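Local coordinates for endoglucanase, glycoside hydrolase family 5 protein (Cytophaga hutchinsonii, PDB 5IHS) that probably cleaves internal beta-1,4-glucosidic bonds of cellulose as a TIM-barrel endoglucanase of glycoside hydrolase family 5, at residues S60-Q65 against V90-Y95; D123-E128 against V157-L162; A135-F140 against E176-K181. One frame throughout, in Å; residues are numbered along the deposited sequence.

Contact 1 of 3, residues S60-Q65 against V90-Y95; sequences SQWMGQ and VEMDGY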
# COMPACT_ATOMS: atom_id res chain seq x y z
N SER A 60 0.07 12.97 -0.14
CA SER A 60 1.12 13.66 -0.87
C SER A 60 1.00 15.17 -0.80
O SER A 60 2.03 15.87 -0.87
CB SER A 60 1.11 13.21 -2.33
OG SER A 60 -0.14 13.44 -2.96
N GLN A 61 -0.21 15.71 -0.71
CA GLN A 61 -0.34 17.16 -0.71
C GLN A 61 -0.00 17.79 0.64
O GLN A 61 0.21 19.00 0.72
CB GLN A 61 -1.73 17.61 -1.21
CG GLN A 61 -2.91 17.41 -0.27
CD GLN A 61 -3.59 16.06 -0.43
OE1 GLN A 61 -2.93 15.02 -0.47
NE2 GLN A 61 -4.92 16.08 -0.53
N TRP A 62 0.09 16.98 1.70
CA TRP A 62 0.33 17.48 3.04
C TRP A 62 1.66 17.05 3.64
O TRP A 62 2.15 17.72 4.56
CB TRP A 62 -0.83 17.08 3.97
CG TRP A 62 -2.14 17.68 3.54
CD1 TRP A 62 -2.35 18.94 3.06
CD2 TRP A 62 -3.41 17.03 3.53
NE1 TRP A 62 -3.68 19.11 2.75
CE2 TRP A 62 -4.35 17.96 3.04
CE3 TRP A 62 -3.86 15.76 3.89
CZ2 TRP A 62 -5.70 17.65 2.90
CZ3 TRP A 62 -5.20 15.45 3.75
CH2 TRP A 62 -6.10 16.40 3.26
N MET A 63 2.26 15.97 3.14
CA MET A 63 3.57 15.50 3.59
C MET A 63 4.48 15.24 2.40
O MET A 63 5.30 14.32 2.40
CB MET A 63 3.43 14.28 4.49
CG MET A 63 2.83 14.56 5.85
SD MET A 63 3.99 15.36 6.97
CE MET A 63 2.83 15.98 8.18
N GLY A 64 4.36 16.08 1.37
CA GLY A 64 5.12 15.92 0.15
C GLY A 64 6.61 16.07 0.32
O GLY A 64 7.37 15.62 -0.55
N GLN A 65 7.07 16.68 1.42
CA GLN A 65 8.50 16.85 1.63
C GLN A 65 9.23 15.51 1.75
O GLN A 65 10.45 15.48 1.58
CB GLN A 65 8.80 17.74 2.84
CG GLN A 65 8.41 17.19 4.20
CD GLN A 65 6.99 17.53 4.62
OE1 GLN A 65 6.08 17.61 3.79
NE2 GLN A 65 6.78 17.71 5.92
N VAL A 90 -6.16 12.91 -3.76
CA VAL A 90 -6.99 13.14 -4.94
C VAL A 90 -7.92 14.34 -4.72
O VAL A 90 -7.85 15.33 -5.45
CB VAL A 90 -7.76 11.86 -5.32
CG1 VAL A 90 -8.70 12.10 -6.47
CG2 VAL A 90 -6.78 10.75 -5.64
N GLU A 91 -8.78 14.27 -3.70
CA GLU A 91 -9.61 15.37 -3.24
C GLU A 91 -8.79 16.28 -2.32
O GLU A 91 -7.63 16.01 -2.00
CB GLU A 91 -10.85 14.79 -2.53
CG GLU A 91 -11.70 13.81 -3.40
CD GLU A 91 -11.32 12.33 -3.31
OE1 GLU A 91 -11.12 11.78 -2.19
OE2 GLU A 91 -11.25 11.67 -4.38
N MET A 92 -9.40 17.40 -1.90
CA MET A 92 -8.82 18.29 -0.89
C MET A 92 -7.44 18.83 -1.31
O MET A 92 -6.44 18.65 -0.62
CB MET A 92 -8.75 17.61 0.48
CG MET A 92 -10.11 17.26 1.05
SD MET A 92 -10.03 16.19 2.50
CE MET A 92 -9.34 14.70 1.79
N ASP A 93 -7.43 19.55 -2.43
CA ASP A 93 -6.23 20.21 -2.94
C ASP A 93 -5.15 19.20 -3.33
O ASP A 93 -3.95 19.47 -3.21
CB ASP A 93 -5.67 21.23 -1.95
CG ASP A 93 -6.57 22.44 -1.79
OD1 ASP A 93 -7.06 22.96 -2.81
OD2 ASP A 93 -6.78 22.87 -0.63
N GLY A 94 -5.57 18.04 -3.81
CA GLY A 94 -4.68 17.02 -4.30
C GLY A 94 -4.63 16.99 -5.81
O GLY A 94 -4.66 18.03 -6.47
N TYR A 95 -4.59 15.77 -6.36
CA TYR A 95 -4.40 15.56 -7.79
C TYR A 95 -5.48 16.22 -8.64
O TYR A 95 -5.18 16.72 -9.73
CB TYR A 95 -4.34 14.05 -8.06
CG TYR A 95 -4.30 13.70 -9.53
CD1 TYR A 95 -3.13 13.86 -10.25
CD2 TYR A 95 -5.43 13.23 -10.19
CE1 TYR A 95 -3.06 13.57 -11.60
CE2 TYR A 95 -5.37 12.94 -11.55
CZ TYR A 95 -4.18 13.12 -12.24
OH TYR A 95 -4.14 12.83 -13.59
O HOH W 1 -5.46 20.70 1.29

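Contact 2 of 3, residues D123-E128 against V157-L162; sequences DYHSHE and VYNEPL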
# COMPACT_ATOMS: atom_id res chain seq x y z
N ASP A 123 -0.71 4.65 -5.19
CA ASP A 123 -2.00 4.68 -4.49
C ASP A 123 -2.78 5.95 -4.83
O ASP A 123 -2.36 7.07 -4.52
CB ASP A 123 -1.74 4.56 -2.99
CG ASP A 123 -2.88 5.04 -2.10
OD1 ASP A 123 -4.07 4.89 -2.45
OD2 ASP A 123 -2.52 5.56 -0.99
N TYR A 124 -3.93 5.75 -5.48
CA TYR A 124 -4.91 6.80 -5.74
C TYR A 124 -5.68 6.99 -4.44
O TYR A 124 -6.63 6.27 -4.14
CB TYR A 124 -5.80 6.37 -6.90
CG TYR A 124 -6.54 7.48 -7.60
CD1 TYR A 124 -5.86 8.37 -8.43
CD2 TYR A 124 -7.91 7.64 -7.48
CE1 TYR A 124 -6.52 9.38 -9.10
CE2 TYR A 124 -8.58 8.65 -8.15
CZ TYR A 124 -7.88 9.52 -8.96
OH TYR A 124 -8.50 10.54 -9.64
N HIS A 125 -5.23 7.97 -3.65
CA HIS A 125 -5.60 8.04 -2.23
C HIS A 125 -6.89 8.85 -2.09
O HIS A 125 -6.91 10.01 -1.67
CB HIS A 125 -4.45 8.60 -1.40
CG HIS A 125 -4.54 8.23 0.04
ND1 HIS A 125 -4.13 7.01 0.52
CD2 HIS A 125 -5.00 8.94 1.10
CE1 HIS A 125 -4.32 6.98 1.83
NE2 HIS A 125 -4.85 8.13 2.21
N SER A 126 -7.97 8.19 -2.48
CA SER A 126 -9.30 8.77 -2.58
C SER A 126 -10.32 8.00 -1.75
O SER A 126 -10.20 6.78 -1.56
CB SER A 126 -9.77 8.76 -4.04
OG SER A 126 -11.08 9.29 -4.19
N HIS A 127 -11.34 8.73 -1.29
CA HIS A 127 -12.54 8.19 -0.67
C HIS A 127 -13.76 8.26 -1.57
O HIS A 127 -14.86 7.92 -1.14
CB HIS A 127 -12.86 8.94 0.64
CG HIS A 127 -11.86 8.74 1.73
ND1 HIS A 127 -11.50 7.50 2.21
CD2 HIS A 127 -11.14 9.65 2.45
CE1 HIS A 127 -10.60 7.66 3.17
NE2 HIS A 127 -10.38 8.95 3.35
N GLU A 128 -13.60 8.72 -2.82
CA GLU A 128 -14.76 8.93 -3.69
C GLU A 128 -14.35 8.88 -5.16
O GLU A 128 -14.84 9.64 -5.99
CB GLU A 128 -15.48 10.23 -3.33
CG GLU A 128 -14.64 11.46 -3.47
CD GLU A 128 -15.44 12.72 -3.20
OE1 GLU A 128 -16.21 12.73 -2.22
OE2 GLU A 128 -15.32 13.69 -3.97
N VAL A 157 -5.95 1.38 -7.03
CA VAL A 157 -6.82 2.29 -7.78
C VAL A 157 -7.84 3.05 -6.95
O VAL A 157 -8.42 4.02 -7.46
CB VAL A 157 -7.53 1.55 -8.94
CG1 VAL A 157 -6.50 1.00 -9.92
CG2 VAL A 157 -8.46 0.46 -8.43
N TYR A 158 -8.06 2.68 -5.70
CA TYR A 158 -9.10 3.34 -4.89
C TYR A 158 -8.81 3.03 -3.41
O TYR A 158 -9.34 2.06 -2.87
CB TYR A 158 -10.48 2.83 -5.30
CG TYR A 158 -11.68 3.59 -4.75
CD1 TYR A 158 -11.57 4.47 -3.68
CD2 TYR A 158 -12.93 3.41 -5.33
CE1 TYR A 158 -12.68 5.14 -3.20
CE2 TYR A 158 -14.04 4.07 -4.85
CZ TYR A 158 -13.92 4.94 -3.79
OH TYR A 158 -14.99 5.62 -3.27
N ASN A 159 -8.02 3.89 -2.76
CA ASN A 159 -7.59 3.68 -1.38
C ASN A 159 -8.69 3.13 -0.46
O ASN A 159 -8.58 2.00 0.02
CB ASN A 159 -7.07 5.01 -0.83
CG ASN A 159 -6.79 4.97 0.66
OD1 ASN A 159 -6.17 4.03 1.14
ND2 ASN A 159 -7.28 5.96 1.40
N GLU A 160 -9.71 3.95 -0.19
CA GLU A 160 -10.69 3.65 0.86
C GLU A 160 -12.07 4.13 0.46
O GLU A 160 -12.50 5.24 0.83
CB GLU A 160 -10.29 4.25 2.20
CG GLU A 160 -9.30 3.41 2.95
CD GLU A 160 -9.00 3.93 4.34
OE1 GLU A 160 -9.62 4.94 4.76
OE2 GLU A 160 -8.15 3.33 5.04
N PRO A 161 -12.82 3.31 -0.27
CA PRO A 161 -14.26 3.56 -0.40
C PRO A 161 -14.88 3.72 0.99
O PRO A 161 -14.43 3.13 1.97
CB PRO A 161 -14.77 2.31 -1.11
CG PRO A 161 -13.55 1.74 -1.82
CD PRO A 161 -12.41 2.05 -0.90
N LEU A 162 -15.93 4.54 1.06
CA LEU A 162 -16.61 4.81 2.32
C LEU A 162 -17.59 3.68 2.66
O LEU A 162 -17.79 2.74 1.89
CB LEU A 162 -17.33 6.16 2.22
CG LEU A 162 -16.38 7.33 1.96
CD1 LEU A 162 -17.17 8.62 1.82
CD2 LEU A 162 -15.34 7.46 3.06

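Contact 3 of 3, residues A135-F140 against E176-K181; sequences AAQRFF and EGVITK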
# COMPACT_ATOMS: atom_id res chain seq x y z
N ALA A 135 -10.84 11.33 -14.55
CA ALA A 135 -9.58 11.78 -13.97
C ALA A 135 -8.72 10.60 -13.54
O ALA A 135 -7.50 10.57 -13.77
CB ALA A 135 -9.86 12.71 -12.79
N ALA A 136 -9.34 9.60 -12.91
CA ALA A 136 -8.60 8.43 -12.44
C ALA A 136 -8.06 7.62 -13.61
O ALA A 136 -6.92 7.15 -13.58
CB ALA A 136 -9.50 7.57 -11.57
N GLN A 137 -8.88 7.43 -14.64
CA GLN A 137 -8.45 6.69 -15.82
C GLN A 137 -7.29 7.39 -16.50
O GLN A 137 -6.34 6.74 -16.96
CB GLN A 137 -9.63 6.53 -16.78
CG GLN A 137 -10.67 5.53 -16.30
CD GLN A 137 -11.86 5.44 -17.23
OE1 GLN A 137 -11.82 5.92 -18.37
NE2 GLN A 137 -12.93 4.83 -16.75
N ARG A 138 -7.34 8.72 -16.57
CA ARG A 138 -6.26 9.47 -17.20
C ARG A 138 -4.96 9.28 -16.43
O ARG A 138 -3.90 9.01 -17.01
CB ARG A 138 -6.64 10.96 -17.26
CG ARG A 138 -5.61 11.85 -17.94
CD ARG A 138 -6.18 13.25 -18.24
NE ARG A 138 -6.62 13.97 -17.04
CZ ARG A 138 -7.89 14.22 -16.70
NH1 ARG A 138 -8.16 14.89 -15.59
NH2 ARG A 138 -8.90 13.81 -17.46
N PHE A 139 -5.02 9.41 -15.10
CA PHE A 139 -3.84 9.24 -14.26
C PHE A 139 -3.24 7.86 -14.43
O PHE A 139 -2.03 7.71 -14.65
CB PHE A 139 -4.21 9.46 -12.79
CG PHE A 139 -3.10 9.13 -11.85
CD1 PHE A 139 -1.98 9.96 -11.77
CD2 PHE A 139 -3.15 8.00 -11.06
CE1 PHE A 139 -0.94 9.65 -10.91
CE2 PHE A 139 -2.10 7.69 -10.20
CZ PHE A 139 -1.00 8.52 -10.13
N PHE A 140 -4.06 6.82 -14.31
CA PHE A 140 -3.52 5.47 -14.39
C PHE A 140 -3.05 5.12 -15.79
O PHE A 140 -2.08 4.37 -15.93
CB PHE A 140 -4.51 4.45 -13.81
CG PHE A 140 -4.43 4.37 -12.32
CD1 PHE A 140 -3.32 3.82 -11.72
CD2 PHE A 140 -5.43 4.90 -11.52
CE1 PHE A 140 -3.19 3.78 -10.34
CE2 PHE A 140 -5.31 4.85 -10.13
CZ PHE A 140 -4.19 4.28 -9.54
N GLU A 176 -13.13 -1.71 -12.69
CA GLU A 176 -13.04 -2.36 -13.99
C GLU A 176 -12.66 -1.37 -15.09
O GLU A 176 -11.86 -1.69 -15.98
CB GLU A 176 -14.35 -3.09 -14.29
CG GLU A 176 -14.49 -4.34 -13.44
CD GLU A 176 -15.82 -5.02 -13.57
OE1 GLU A 176 -16.84 -4.32 -13.78
OE2 GLU A 176 -15.85 -6.26 -13.46
N GLY A 177 -13.21 -0.15 -15.05
CA GLY A 177 -12.85 0.85 -16.04
C GLY A 177 -11.39 1.24 -15.96
O GLY A 177 -10.72 1.42 -16.98
N VAL A 178 -10.87 1.41 -14.74
CA VAL A 178 -9.46 1.76 -14.57
C VAL A 178 -8.56 0.59 -14.95
O VAL A 178 -7.52 0.78 -15.59
CB VAL A 178 -9.20 2.26 -13.14
CG1 VAL A 178 -7.71 2.52 -12.93
CG2 VAL A 178 -9.98 3.54 -12.87
N ILE A 179 -8.92 -0.63 -14.55
CA ILE A 179 -8.12 -1.80 -14.91
C ILE A 179 -7.96 -1.91 -16.43
O ILE A 179 -6.87 -2.17 -16.93
CB ILE A 179 -8.73 -3.08 -14.30
CG1 ILE A 179 -8.59 -3.06 -12.77
CG2 ILE A 179 -8.08 -4.33 -14.87
CD1 ILE A 179 -9.49 -4.05 -12.07
N THR A 180 -9.06 -1.74 -17.17
CA THR A 180 -8.96 -1.81 -18.62
C THR A 180 -7.95 -0.81 -19.15
O THR A 180 -7.15 -1.12 -20.04
CB THR A 180 -10.34 -1.59 -19.24
OG1 THR A 180 -11.21 -2.64 -18.83
CG2 THR A 180 -10.26 -1.58 -20.77
N LYS A 181 -7.97 0.41 -18.62
CA LYS A 181 -7.01 1.43 -19.05
C LYS A 181 -5.57 1.04 -18.72
O LYS A 181 -4.67 1.21 -19.55
CB LYS A 181 -7.38 2.78 -18.46
CG LYS A 181 -8.67 3.37 -19.02
CD LYS A 181 -8.48 3.92 -20.43
CE LYS A 181 -9.75 4.58 -20.95
NZ LYS A 181 -10.74 3.56 -21.33

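Contact 1 of 3, residues S60-Q65 against V90-Y95
The two loops come closest at Gln61 and Gly94, whose CA atoms lie 5.6 Å apart, and the chain at Met92 and Asp93 has positive phi, turning the carbonyl of Met92 toward the 60-65 side. Gln61 makes the main polar link. Its CG is wedged between N and C of its own backbone (chi1 74°), and a bend at chi2 then carries the amide across the gap. Gln61 NE2 gives a nearly straight hydrogen bond to Met92 O, 3.0 Å long with 174° at the hydrogen; the acceptor lies in the amide plane, but the donor stands well above the plane of the carbonyl, off its lone pairs. One face of the Trp62 indole rests on Gln61 CG, 3.5 Å above the ring plane and toward the rim. Its benzo end meets Met92 at about a right angle: Trp62 CZ2 is 3.9 Å from Met92 CB, and Met92 SD reaches the edge of the six-membered ring, 5.4 Å from its centroid, a Met-aromatic contact. A water bridges the loops, accepting from Trp62 NE1 at 2.8 Å and donating to Asp93 OD2 and to Met92 O, which is thus gripped twice. This surface contact joins the loops that follow barrel strands 53-57 and 83-89 at their C-terminal ends, the end that carries the active site in a TIM barrel. Beneath it, Ser60 OG hydrogen-bonds Gly89 N at the end of strand 83-89 and Glu102 on helix 99-116, while Ser60 O receives Lys105 of the same helix.

Contact 2 of 3, residues D123-E128 against V157-L162
The Asn159 amide lies nearly flat on the imidazole of His125, 18° between the planes, both side chains heading in one direction with CG anti to the backbone N. Asn159 ND2 stands 3.2 Å above the imidazole plane, offset toward the rim, so the pair is stacked and not hydrogen-bonded. The rotation of the His125 ring is fixed by Asp123: His125 ND1 donates at 2.6 Å to Asp123 OD2, which accepts on its syn lone pair. Trp59 meets the same ring edge-to-face, and Trp282 lies nearly parallel to it. An alanine here has neither the ring that stacks on the Asn159 amide nor the N-H that Asp123 OD2 accepts, and would probably let both groups shift.

His127 works differently, through its edge. Its ND1 donates to Glu160 O at 2.8 Å, in the ring plane and on a lone pair of the carbonyl, while the Glu160 side chain runs alongside and brings OE1 to 3.3 Å from His127 CE1. Leu162 crosses the same histidine at about a right angle, its CD2 against CB. On the other side of the paired backbones, Tyr158 puts its ring edge to Ser126 O and carries Pro161 CG over the centre of one face; its hydroxyl bonds Gln130. Backbone bonds join the segments: Asn159 N to Tyr124 O (3.1 Å), an oxygen that also accepts from Ser126 N, and Glu160 N to Ser126 O (3.2 Å).

Asn159-Glu160-Pro161, just beyond the fourth barrel strand, matches the family 5 motif whose glutamate is the general acid/base, so Glu160 probably has that role. His220 bonds Glu160 OE2, and this bond and the nearby His127 ring, whose charge is not seen, would probably shift its ionisation.

Contact 3 of 3, residues A135-F140 against E176-K181
Val178 is the knot of this helix pairing. Its CG1, anti to the backbone N, presses on Phe140 from an oblique direction, 3.6 Å from Phe140 CD2 and almost as near to Phe140 CB and to CG, where the ring begins. CG2, the other branch, faces Ala136 CB at 4.3 Å and also meets the CG of Gln137. Phe140 is steadied within its own helix, since Phe139 CD2 stands 3.8 Å above the centre of its ring. The short helical segments run nearly parallel, 25° apart, with 8.9 Å between their axes.

Gln137 is the bridge from this apolar side to the outside. Its chain, extended beyond CG, reaches across to the other helix, and its amide NE2 lies 4.0 Å from Gly177 CA. A CB on Gly177 would point at that amide and clash with it, so the bare backbone lets the glutamine come over. The contact loosens only at Lys181, which crosses Gln137 obliquely, its chain bent at chi2 and chi4. Its CG packs on Gln137 CB and CG, and its CE comes to 3.6 Å from Gln137 OE1. Lys181 NZ stops 3.9 Å from Gln137 OE1, too far for a hydrogen bond.

These are neighbouring outer helices of the barrel, 133-147 and 167-185, which follow the third and fourth strands; Phe140 and Val178 both also rest on Val157, and Phe140 reaches Ile122 of strand 119-125. No hydrogen bond or salt bridge joins the segments, so cohesion here comes from apolar contact at the barrel side and from the aliphatic parts of Gln137 and Lys181 at the outer side, where the ammonium probably adds a mild electrostatic attraction to the amide oxygen.

Contact 2 lies at the centre of the set, its centre about 13 Å from that of contact 1 and about 13 Å from that of contact 3. Contact 1 is coupled to it by Glu91, whose carboxylate probably hydrogen-bonds Ser126 OG and His127 N in the conformer given, linking the second-strand loop to the segment that braces the probable acid/base. Contact 3 backs contact 2 from outside the barrel: Val157 CG1 meets Val178 CG1 at 3.6 Å, and Tyr124 CB packs on the Phe140 ring. Contacts 1 and 3, about 20 Å apart between centres, still touch through Tyr95 and Phe139, rings edge-to-face.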